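Local coordinates for T-cell surface glycoprotein CD1A1 antigen (Gallus gallus, PDB 3JVG) that probably presents lipid antigens to T cells at the cell surface, as other members of the CD1 family do, through an MHC class I-like domain, at residues L10-T15 against V22-L27; G43-Y48 against S66-Y71; R53-K58 against L166-Q171; A125-Q130 against K139-M144. All blocks are in the same frame, centred on the assembly; numbering follows the deposited sequence.

Interaction 1. Residues L10-T15 against V22-L27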
# COMPACT_ATOMS: atom_id res chain seq x y z
N LEU A 10 8.25 5.97 -6.96
CA LEU A 10 7.69 7.25 -6.57
C LEU A 10 6.25 7.28 -7.03
O LEU A 10 5.97 7.07 -8.23
CB LEU A 10 8.44 8.40 -7.24
CG LEU A 10 9.95 8.50 -6.95
CD1 LEU A 10 10.56 9.65 -7.77
CD2 LEU A 10 10.23 8.70 -5.41
N LEU A 11 5.37 7.61 -6.10
CA LEU A 11 3.95 7.67 -6.36
C LEU A 11 3.48 9.12 -6.20
O LEU A 11 3.84 9.85 -5.23
CB LEU A 11 3.27 6.82 -5.31
CG LEU A 11 3.48 5.30 -5.28
CD1 LEU A 11 2.51 4.65 -4.22
CD2 LEU A 11 3.30 4.59 -6.78
N HIS A 12 2.64 9.55 -7.11
CA HIS A 12 2.05 10.88 -6.99
C HIS A 12 0.56 10.77 -7.31
O HIS A 12 0.11 9.89 -8.09
CB HIS A 12 2.82 11.80 -7.93
CG HIS A 12 2.00 12.85 -8.64
ND1 HIS A 12 1.40 12.62 -9.87
CD2 HIS A 12 1.79 14.16 -8.35
CE1 HIS A 12 0.82 13.74 -10.28
NE2 HIS A 12 1.02 14.68 -9.38
N PHE A 13 -0.25 11.61 -6.66
CA PHE A 13 -1.66 11.68 -7.05
C PHE A 13 -2.15 13.08 -6.90
O PHE A 13 -1.59 13.85 -6.11
CB PHE A 13 -2.57 10.74 -6.28
CG PHE A 13 -2.46 10.85 -4.75
CD1 PHE A 13 -3.36 11.63 -4.03
CD2 PHE A 13 -1.50 10.10 -4.05
CE1 PHE A 13 -3.31 11.72 -2.67
CE2 PHE A 13 -1.43 10.17 -2.65
CZ PHE A 13 -2.33 10.98 -1.97
N ALA A 14 -3.20 13.40 -7.66
CA ALA A 14 -3.77 14.75 -7.69
C ALA A 14 -5.26 14.72 -7.96
O ALA A 14 -5.74 14.13 -8.94
CB ALA A 14 -3.05 15.60 -8.74
N THR A 15 -6.01 15.34 -7.07
CA THR A 15 -7.42 15.53 -7.32
C THR A 15 -7.60 16.95 -7.84
O THR A 15 -7.37 17.94 -7.12
CB THR A 15 -8.26 15.37 -6.01
OG1 THR A 15 -7.98 14.11 -5.41
CG2 THR A 15 -9.70 15.44 -6.32
N VAL A 22 -6.08 22.18 -6.75
CA VAL A 22 -5.66 20.78 -6.84
C VAL A 22 -4.99 20.28 -5.55
O VAL A 22 -4.11 20.93 -5.01
CB VAL A 22 -4.88 20.48 -8.17
CG1 VAL A 22 -4.17 21.70 -8.71
CG2 VAL A 22 -3.98 19.23 -8.13
N LEU A 23 -5.43 19.13 -5.06
CA LEU A 23 -4.86 18.54 -3.85
C LEU A 23 -3.91 17.41 -4.26
O LEU A 23 -4.35 16.42 -4.85
CB LEU A 23 -5.95 18.00 -2.93
CG LEU A 23 -7.26 18.79 -2.82
CD1 LEU A 23 -8.31 17.99 -2.03
CD2 LEU A 23 -7.08 20.20 -2.21
N VAL A 24 -2.63 17.59 -3.97
CA VAL A 24 -1.60 16.69 -4.45
C VAL A 24 -1.09 15.87 -3.29
O VAL A 24 -1.01 16.35 -2.15
CB VAL A 24 -0.44 17.50 -5.04
CG1 VAL A 24 0.64 16.60 -5.60
CG2 VAL A 24 -0.94 18.48 -6.14
N GLY A 25 -0.70 14.64 -3.54
CA GLY A 25 0.09 13.95 -2.53
C GLY A 25 1.14 13.13 -3.25
O GLY A 25 1.04 12.91 -4.45
N GLY A 26 2.18 12.71 -2.52
CA GLY A 26 3.13 11.77 -3.08
C GLY A 26 3.94 11.03 -2.06
O GLY A 26 4.16 11.54 -0.93
N LEU A 27 4.42 9.86 -2.45
CA LEU A 27 5.17 8.92 -1.60
C LEU A 27 6.34 8.35 -2.34
O LEU A 27 6.26 8.14 -3.57
CB LEU A 27 4.27 7.73 -1.22
CG LEU A 27 3.69 7.52 0.17
CD1 LEU A 27 3.31 6.02 0.39
CD2 LEU A 27 4.61 7.99 1.30
O HOH W 1 -5.72 14.00 -4.11
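Phe13 lays its ring over the backbone of Gly25, whose CA sits 4.0 Å from the centre of the Phe13 ring in a CH-pi contact. A chi1 of 53° puts CG between the backbone N and the carbonyl carbon. Gly25, with no CB, lets the ring lie flat over it. Underneath runs an antiparallel ladder of six N-H...O bonds, two each for Leu11 with Leu27, Phe13 with Gly25 and Thr15 with Leu23. The shortest, 2.7 Å from Leu11 N to Leu27 O, is almost straight. At the other end a water is held 2.6 Å from Thr15 OG1 and donates to Leu23 O, which also accepts from Thr15 N, so this carbonyl is gripped twice. On the face shared by His12 and Ala14, Ala14 CB meets Val22 CG2 at 3.8 Å, and His12 CD2 lies beside Val24 CG1; Val22, Val24 and the His12 ring touch helix 58-82, and His12 ND1 is hydrogen-bonded to Ser93 OG. Leu11, Phe13 and Thr15 instead face another protein chain, probably β2-microglobulin as in other CD1 molecules. With backbone polar groups paired between the strands, side chains beside His12 can serve the helix and those beside Phe13 the partner chain.

Interaction 2. Residues G43-Y48 against S66-Y71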
# COMPACT_ATOMS: atom_id res chain seq x y z
N GLY A 43 4.09 21.23 0.35
CA GLY A 43 4.78 20.61 -0.78
C GLY A 43 6.26 20.34 -0.55
O GLY A 43 6.99 20.01 -1.50
N ASN A 44 6.71 20.47 0.71
CA ASN A 44 8.09 20.18 1.08
C ASN A 44 8.20 18.69 1.29
O ASN A 44 7.25 18.05 1.75
CB ASN A 44 8.49 20.87 2.40
CG ASN A 44 8.75 22.38 2.24
OD1 ASN A 44 8.72 23.11 3.25
ND2 ASN A 44 8.98 22.84 1.00
N ILE A 45 9.36 18.13 0.94
CA ILE A 45 9.58 16.73 1.08
C ILE A 45 9.93 16.41 2.50
O ILE A 45 10.67 17.15 3.14
CB ILE A 45 10.63 16.25 0.15
CG1 ILE A 45 9.99 16.11 -1.24
CG2 ILE A 45 11.23 14.93 0.61
CD1 ILE A 45 10.44 17.19 -2.27
N ARG A 46 9.39 15.30 2.99
CA ARG A 46 9.66 14.81 4.35
C ARG A 46 10.40 13.50 4.19
O ARG A 46 10.03 12.70 3.33
CB ARG A 46 8.32 14.53 5.06
CG ARG A 46 7.42 15.78 5.20
CD ARG A 46 6.03 15.44 5.80
N TYR A 47 11.41 13.27 5.03
CA TYR A 47 12.30 12.11 4.97
C TYR A 47 12.08 11.27 6.18
O TYR A 47 12.17 11.74 7.29
CB TYR A 47 13.77 12.54 4.98
CG TYR A 47 14.15 13.38 3.80
CD1 TYR A 47 14.02 14.77 3.83
CD2 TYR A 47 14.64 12.78 2.63
CE1 TYR A 47 14.37 15.54 2.73
CE2 TYR A 47 14.97 13.54 1.54
CZ TYR A 47 14.84 14.92 1.60
OH TYR A 47 15.16 15.65 0.49
N TYR A 48 11.74 10.01 5.97
CA TYR A 48 11.31 9.15 7.09
C TYR A 48 12.42 8.23 7.62
O TYR A 48 12.30 7.69 8.71
CB TYR A 48 10.17 8.24 6.61
CG TYR A 48 8.84 8.92 6.26
CD1 TYR A 48 8.52 10.20 6.75
CD2 TYR A 48 7.87 8.24 5.52
CE1 TYR A 48 7.30 10.79 6.48
CE2 TYR A 48 6.64 8.82 5.26
CZ TYR A 48 6.37 10.10 5.73
OH TYR A 48 5.17 10.68 5.46
N SER A 66 13.83 19.93 -6.00
CA SER A 66 13.42 20.82 -7.06
C SER A 66 12.83 20.09 -8.27
O SER A 66 11.87 20.57 -8.85
CB SER A 66 14.59 21.75 -7.46
OG SER A 66 14.22 22.61 -8.53
N SER A 67 13.38 18.94 -8.68
CA SER A 67 12.78 18.16 -9.77
C SER A 67 11.42 17.56 -9.38
O SER A 67 10.48 17.60 -10.17
CB SER A 67 13.71 17.07 -10.24
OG SER A 67 14.93 17.64 -10.70
N ILE A 68 11.31 17.02 -8.17
CA ILE A 68 10.01 16.60 -7.68
C ILE A 68 8.97 17.72 -7.71
O ILE A 68 7.86 17.53 -8.26
CB ILE A 68 10.08 15.92 -6.30
CG1 ILE A 68 10.79 14.55 -6.43
CG2 ILE A 68 8.71 15.72 -5.75
CD1 ILE A 68 11.14 13.90 -5.04
N LYS A 69 9.32 18.89 -7.16
CA LYS A 69 8.37 19.97 -7.04
C LYS A 69 7.99 20.51 -8.43
O LYS A 69 6.82 20.85 -8.65
CB LYS A 69 8.92 21.09 -6.17
CG LYS A 69 9.16 20.69 -4.71
CD LYS A 69 9.84 21.87 -3.92
CE LYS A 69 9.57 21.70 -2.40
NZ LYS A 69 10.26 22.77 -1.56
N SER A 70 8.95 20.57 -9.37
CA SER A 70 8.65 20.98 -10.74
C SER A 70 7.74 19.95 -11.38
O SER A 70 6.79 20.32 -12.09
CB SER A 70 9.91 21.14 -11.63
OG SER A 70 10.85 22.04 -11.07
N TYR A 71 8.02 18.66 -11.15
CA TYR A 71 7.18 17.65 -11.76
C TYR A 71 5.72 17.89 -11.35
O TYR A 71 4.83 17.98 -12.20
CB TYR A 71 7.61 16.23 -11.37
CG TYR A 71 6.67 15.14 -11.89
CD1 TYR A 71 6.80 14.65 -13.19
CD2 TYR A 71 5.65 14.62 -11.09
CE1 TYR A 71 5.94 13.67 -13.70
CE2 TYR A 71 4.77 13.62 -11.58
CZ TYR A 71 4.94 13.16 -12.89
OH TYR A 71 4.11 12.18 -13.41
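Ile45 and Ile68 meet through methyl groups, CD1 of Ile45 lying 4.2 Å from CG2 of Ile68 where the two branched side chains cross obliquely. CG2 of Ile68 is anti to its backbone N, which puts that methyl beside Ile45 CD1. Next to this apolar touch, Lys69 stretches its extended chain across the gap from the helix to the Gly43 carbonyl, bringing CE to 3.2 Å from Gly43 O. Carbonyl oxygen and a methylene next to an ammonium group are a reasonable electrostatic match, probably a polarised C-H contact. Gly43 has a positive phi of 79°, readily adopted without a CB.

One shell out, the other branch of Ile45, CG2, sits 3.7 Å above the plane of the Tyr47 ring, which Trp61 meets edge-to-face and Glu65 holds by a hydrogen bond to Tyr47 OH. In the helix, Ser70 gives both N and OG to Ser66 O, approaching from opposite faces of that carbonyl, so the hydroxyl is satisfied by the helix itself. Ile68 also touches Leu38 of the adjacent strand and borders an unidentified bound molecule. Such an edge strand tucked against helix 58-82, the alpha1 helix, is typical of the MHC class I-like platform.

Interaction 3. Residues R53-K58 against L166-Q171; sequences RPSLPK and LRLFIQ
Leu56 reaches across to Leu168 and Phe169, and its methyls do the touching. From CB the chain turns so that CG stands anti to the carbonyl carbon, chi1 -80°, and there it forks. CD1 runs into CD2 of Leu168 at 3.4 Å, tighter than ordinary van der Waals contact; since chi2 of Leu56 is -33°, well away from a staggered value, the exact placing of this methyl is doubtful. CD2 does more conventional work. It lies 4.0 Å from the same Leu168 CD2 and 3.8 Å from Phe169 CE1, arriving at the edge of the ring near its plane, with the two side chains crossing at about a right angle.

This is one end of the MHC class I-like groove, where the turn leading into the alpha1 helix, 58-82, with Pro57 at its N-cap position, comes up against the C-terminal part of the long alpha2 helix, 148-172. Leucine suits such a place because its forked end can touch two residues of the facing helix at once, and Phe169 lies next to an unidentified bound molecule as well as Trp61, which Leu56 also touches.

Ser55 approaches the same ring edge: its OG lies 3.5 Å from Phe169 CE1, an oxygen beside the slightly positive ring rim. That hydroxyl is hydrogen-bonded to Leu52 O, which fixes its position. Leu168 CD1 lies 4.0 Å from Ser55 O.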
# COMPACT_ATOMS: atom_id res chain seq x y z
N ARG A 53 19.26 10.99 4.03
CA ARG A 53 19.97 12.27 3.83
C ARG A 53 21.47 12.15 3.74
O ARG A 53 22.05 12.78 2.90
CB ARG A 53 19.59 13.35 4.86
CG ARG A 53 18.13 13.86 4.75
CD ARG A 53 17.86 14.57 3.39
NE ARG A 53 18.56 15.86 3.31
CZ ARG A 53 18.17 16.93 2.61
NH1 ARG A 53 17.05 16.92 1.90
NH2 ARG A 53 18.92 18.03 2.61
N PRO A 54 22.12 11.30 4.56
CA PRO A 54 23.56 11.26 4.44
C PRO A 54 24.02 10.38 3.29
O PRO A 54 25.24 10.32 3.02
CB PRO A 54 24.00 10.62 5.78
CG PRO A 54 22.74 10.58 6.67
CD PRO A 54 21.65 10.44 5.67
N SER A 55 23.09 9.72 2.60
CA SER A 55 23.49 8.84 1.53
C SER A 55 23.88 9.63 0.28
O SER A 55 24.62 9.12 -0.52
CB SER A 55 22.45 7.75 1.22
OG SER A 55 21.41 8.26 0.39
N LEU A 56 23.39 10.87 0.15
CA LEU A 56 23.78 11.75 -0.98
C LEU A 56 24.15 13.13 -0.44
O LEU A 56 23.65 13.51 0.63
CB LEU A 56 22.61 11.95 -1.92
CG LEU A 56 22.05 11.03 -3.03
CD1 LEU A 56 23.11 10.17 -3.78
CD2 LEU A 56 21.04 10.27 -2.52
N PRO A 57 25.01 13.88 -1.15
CA PRO A 57 25.28 15.23 -0.68
C PRO A 57 24.07 16.16 -0.85
O PRO A 57 23.21 15.97 -1.72
CB PRO A 57 26.46 15.73 -1.56
CG PRO A 57 26.66 14.69 -2.64
CD PRO A 57 25.71 13.55 -2.42
N LYS A 58 24.03 17.16 0.01
CA LYS A 58 23.05 18.20 -0.04
C LYS A 58 22.69 18.64 -1.49
O LYS A 58 21.54 18.65 -1.85
CB LYS A 58 23.59 19.37 0.79
CG LYS A 58 22.65 19.88 1.89
CD LYS A 58 21.16 19.99 1.41
CE LYS A 58 20.40 21.14 2.11
NZ LYS A 58 18.91 21.01 1.94
N LEU A 166 18.93 3.67 -6.84
CA LEU A 166 18.51 2.37 -6.31
C LEU A 166 19.70 1.59 -5.71
O LEU A 166 19.64 1.22 -4.52
CB LEU A 166 17.72 1.51 -7.34
CG LEU A 166 17.21 0.14 -6.85
CD1 LEU A 166 16.46 0.21 -5.48
CD2 LEU A 166 16.37 -0.66 -7.87
N ARG A 167 20.77 1.37 -6.50
CA ARG A 167 21.91 0.55 -6.04
C ARG A 167 22.45 1.11 -4.75
O ARG A 167 22.74 0.36 -3.80
CB ARG A 167 23.06 0.53 -7.03
CG ARG A 167 22.71 -0.17 -8.29
CD ARG A 167 23.95 -0.43 -9.14
NE ARG A 167 23.91 -1.85 -9.44
CZ ARG A 167 23.47 -2.37 -10.59
NH1 ARG A 167 23.09 -1.59 -11.60
NH2 ARG A 167 23.46 -3.70 -10.73
N LEU A 168 22.58 2.42 -4.72
CA LEU A 168 23.05 3.12 -3.57
C LEU A 168 22.11 3.01 -2.35
O LEU A 168 22.58 2.89 -1.21
CB LEU A 168 23.19 4.56 -3.97
CG LEU A 168 23.30 5.54 -2.83
CD1 LEU A 168 24.75 5.61 -2.38
CD2 LEU A 168 22.87 6.83 -3.44
N PHE A 169 20.79 3.09 -2.58
CA PHE A 169 19.79 2.96 -1.50
C PHE A 169 19.74 1.52 -0.92
O PHE A 169 19.56 1.34 0.30
CB PHE A 169 18.39 3.38 -2.01
CG PHE A 169 18.18 4.89 -2.10
CD1 PHE A 169 19.21 5.79 -1.79
CD2 PHE A 169 16.96 5.42 -2.50
CE1 PHE A 169 19.01 7.16 -1.84
CE2 PHE A 169 16.77 6.81 -2.56
CZ PHE A 169 17.80 7.69 -2.22
N ILE A 170 19.88 0.52 -1.79
CA ILE A 170 20.03 -0.88 -1.33
C ILE A 170 21.19 -0.99 -0.31
O ILE A 170 21.04 -1.66 0.71
CB ILE A 170 20.27 -1.87 -2.49
CG1 ILE A 170 19.07 -1.88 -3.45
CG2 ILE A 170 20.59 -3.30 -1.94
CD1 ILE A 170 19.33 -2.65 -4.74
N GLN A 171 22.30 -0.31 -0.58
CA GLN A 171 23.44 -0.35 0.31
C GLN A 171 23.23 0.50 1.55
O GLN A 171 23.50 0.05 2.64
CB GLN A 171 24.76 0.07 -0.37
CG GLN A 171 25.53 -1.06 -1.12
CD GLN A 171 25.24 -2.47 -0.60
OE1 GLN A 171 24.62 -3.30 -1.30
NE2 GLN A 171 25.64 -2.74 0.65

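Interaction 4. Residues A125-Q130 against K139-M144. With NAG (2-acetamido-2-deoxy-beta-D-glucopyranose), chain H.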
# COMPACT_ATOMS: atom_id res chain seq x y z
N ALA A 125 12.03 3.49 -27.26
CA ALA A 125 11.68 4.45 -28.29
C ALA A 125 11.70 5.85 -27.72
O ALA A 125 11.66 6.81 -28.46
CB ALA A 125 10.31 4.13 -28.84
N GLY A 126 11.77 5.98 -26.41
CA GLY A 126 11.69 7.29 -25.81
C GLY A 126 10.42 7.99 -26.25
O GLY A 126 10.45 9.14 -26.68
N THR A 127 9.29 7.29 -26.22
CA THR A 127 8.03 7.99 -26.43
C THR A 127 6.92 7.46 -25.49
O THR A 127 7.21 6.64 -24.61
CB THR A 127 7.60 7.87 -27.88
OG1 THR A 127 6.58 8.86 -28.18
CG2 THR A 127 7.15 6.42 -28.16
N TRP A 128 5.69 7.92 -25.72
CA TRP A 128 4.50 7.57 -24.95
C TRP A 128 3.50 6.65 -25.63
O TRP A 128 3.15 6.88 -26.78
CB TRP A 128 3.82 8.84 -24.46
CG TRP A 128 4.75 9.68 -23.58
CD1 TRP A 128 5.68 10.62 -23.99
CD2 TRP A 128 4.86 9.61 -22.15
NE1 TRP A 128 6.33 11.15 -22.91
CE2 TRP A 128 5.88 10.54 -21.77
CE3 TRP A 128 4.21 8.85 -21.14
CZ2 TRP A 128 6.23 10.77 -20.43
CZ3 TRP A 128 4.58 9.06 -19.81
CH2 TRP A 128 5.59 10.01 -19.48
N ASP A 129 3.07 5.62 -24.91
CA ASP A 129 1.92 4.77 -25.32
C ASP A 129 0.60 5.29 -24.72
O ASP A 129 0.47 5.48 -23.49
CB ASP A 129 2.11 3.29 -24.94
CG ASP A 129 3.50 2.72 -25.37
OD1 ASP A 129 4.13 3.25 -26.32
OD2 ASP A 129 3.96 1.72 -24.73
N GLN A 130 -0.38 5.48 -25.62
CA GLN A 130 -1.74 5.80 -25.26
C GLN A 130 -2.35 4.54 -24.64
O GLN A 130 -2.34 3.46 -25.28
CB GLN A 130 -2.50 6.23 -26.53
CG GLN A 130 -3.98 6.60 -26.33
CD GLN A 130 -4.75 6.88 -27.66
OE1 GLN A 130 -4.18 7.25 -28.68
NE2 GLN A 130 -6.05 6.73 -27.62
N LYS A 139 -5.13 12.79 -26.93
CA LYS A 139 -4.54 14.14 -26.89
C LYS A 139 -3.26 14.12 -26.07
O LYS A 139 -2.22 14.58 -26.53
CB LYS A 139 -5.50 15.12 -26.25
CG LYS A 139 -5.05 16.57 -26.23
CD LYS A 139 -6.25 17.48 -25.86
CE LYS A 139 -5.85 18.95 -25.68
NZ LYS A 139 -7.06 19.83 -25.65
N ALA A 140 -3.33 13.54 -24.88
CA ALA A 140 -2.17 13.50 -23.98
C ALA A 140 -0.96 12.85 -24.66
O ALA A 140 0.16 13.34 -24.56
CB ALA A 140 -2.55 12.74 -22.72
N GLU A 141 -1.20 11.78 -25.42
CA GLU A 141 -0.14 11.05 -26.08
C GLU A 141 0.51 11.94 -27.13
O GLU A 141 1.72 12.04 -27.20
CB GLU A 141 -0.64 9.75 -26.69
CG GLU A 141 0.49 8.85 -27.21
CD GLU A 141 0.95 9.25 -28.62
OE1 GLU A 141 0.13 9.71 -29.46
OE2 GLU A 141 2.16 9.14 -28.89
N HIS A 142 -0.30 12.62 -27.93
CA HIS A 142 0.31 13.48 -28.95
C HIS A 142 1.06 14.68 -28.39
O HIS A 142 2.10 15.08 -28.93
CB HIS A 142 -0.75 13.90 -29.94
CG HIS A 142 -1.21 12.78 -30.80
ND1 HIS A 142 -2.42 12.16 -30.63
CD2 HIS A 142 -0.60 12.14 -31.84
CE1 HIS A 142 -2.56 11.21 -31.54
NE2 HIS A 142 -1.46 11.17 -32.28
N LEU A 143 0.56 15.20 -27.27
CA LEU A 143 1.17 16.34 -26.60
C LEU A 143 2.54 15.95 -26.07
O LEU A 143 3.53 16.63 -26.31
CB LEU A 143 0.25 16.82 -25.47
CG LEU A 143 0.78 17.88 -24.49
CD1 LEU A 143 1.05 19.30 -25.13
CD2 LEU A 143 -0.19 18.00 -23.33
N MET A 144 2.58 14.85 -25.33
CA MET A 144 3.80 14.30 -24.75
C MET A 144 4.76 13.74 -25.81
O MET A 144 6.00 13.78 -25.60
CB MET A 144 3.44 13.24 -23.69
CG MET A 144 2.66 13.78 -22.50
SD MET A 144 3.63 15.05 -21.61
CE MET A 144 3.02 16.54 -22.35
C1 NAG H . 2.85 18.79 -32.12
C2 NAG H . 1.43 19.33 -31.92
C3 NAG H . 0.76 19.88 -33.19
C4 NAG H . 1.72 20.77 -34.00
C5 NAG H . 2.99 19.95 -34.21
C6 NAG H . 4.01 20.56 -35.18
C7 NAG H . -0.05 18.65 -30.22
C8 NAG H . -1.01 17.66 -29.62
N2 NAG H . 0.53 18.35 -31.37
O3 NAG H . -0.46 20.52 -32.83
O4 NAG H . 1.15 21.24 -35.21
O5 NAG H . 3.57 19.72 -32.94
O6 NAG H . 5.07 21.21 -34.51
O7 NAG H . 0.21 19.69 -29.64
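CG of Trp128 stands anti to its carbonyl carbon, chi1 -60°, and a chi2 of 86° turns the indole so that one face meets Met144 CB. That CB lies 3.7 Å from the centre of the Trp128 five-membered ring, a CH-pi contact, and comes within 3.5 Å of Trp128 CD1. Beyond it the Met144 chain bends, leaving SD obliquely placed 5.2 Å from that ring centre, a Met-aromatic contact; a flexible thioether suits this broad, polarisable surface.

Glu141 has CG anti to its backbone N, chi1 -171°, and is then bent at chi2. Its CG rests against Trp128 O at 3.3 Å, while OE2 comes to 3.2 Å from Trp128 O, two acceptors whose closeness may raise the pKa of the carboxylate somewhat. Gln130 CB packs on Glu141 CB at 4.0 Å, and Glu141 OE1 sits over the centre of the His142 ring. Asn151 joins the two sides, accepting from Trp128 NE1 and donating to Met144 O. NAG attached to Asn146 touches His142 and Leu143. Strand 127-130, opening with a G1 bulge at Gly126 and Thr127, edges the sheet beside strand 116-122, nearly antiparallel to helix 135-145, whose Leu143 and Met144 meet helix 58-82.

In the fold
All four contacts belong to the MHC class I-like domain; the immunoglobulin C1-set domain takes no part. Interactions 1, 2 and 4 share its eight-stranded sheet: interaction 1 ties two central strands, whereas interactions 2 and 4 lie at the opposite outer strands, 45-47 and 127-130, their centres about 25 Å apart. Interactions 1 and 2 touch through His12 and Tyr71, with centres about 11 Å apart. Interactions 2 and 3 meet at Tyr47 and Arg53, and their segments alternate along the chain. Interaction 4 is nested within the long loop closed by interaction 3, their centres about 32 Å apart. Together they join floor and helices of a groove that, as in other CD1 molecules, probably holds lipid.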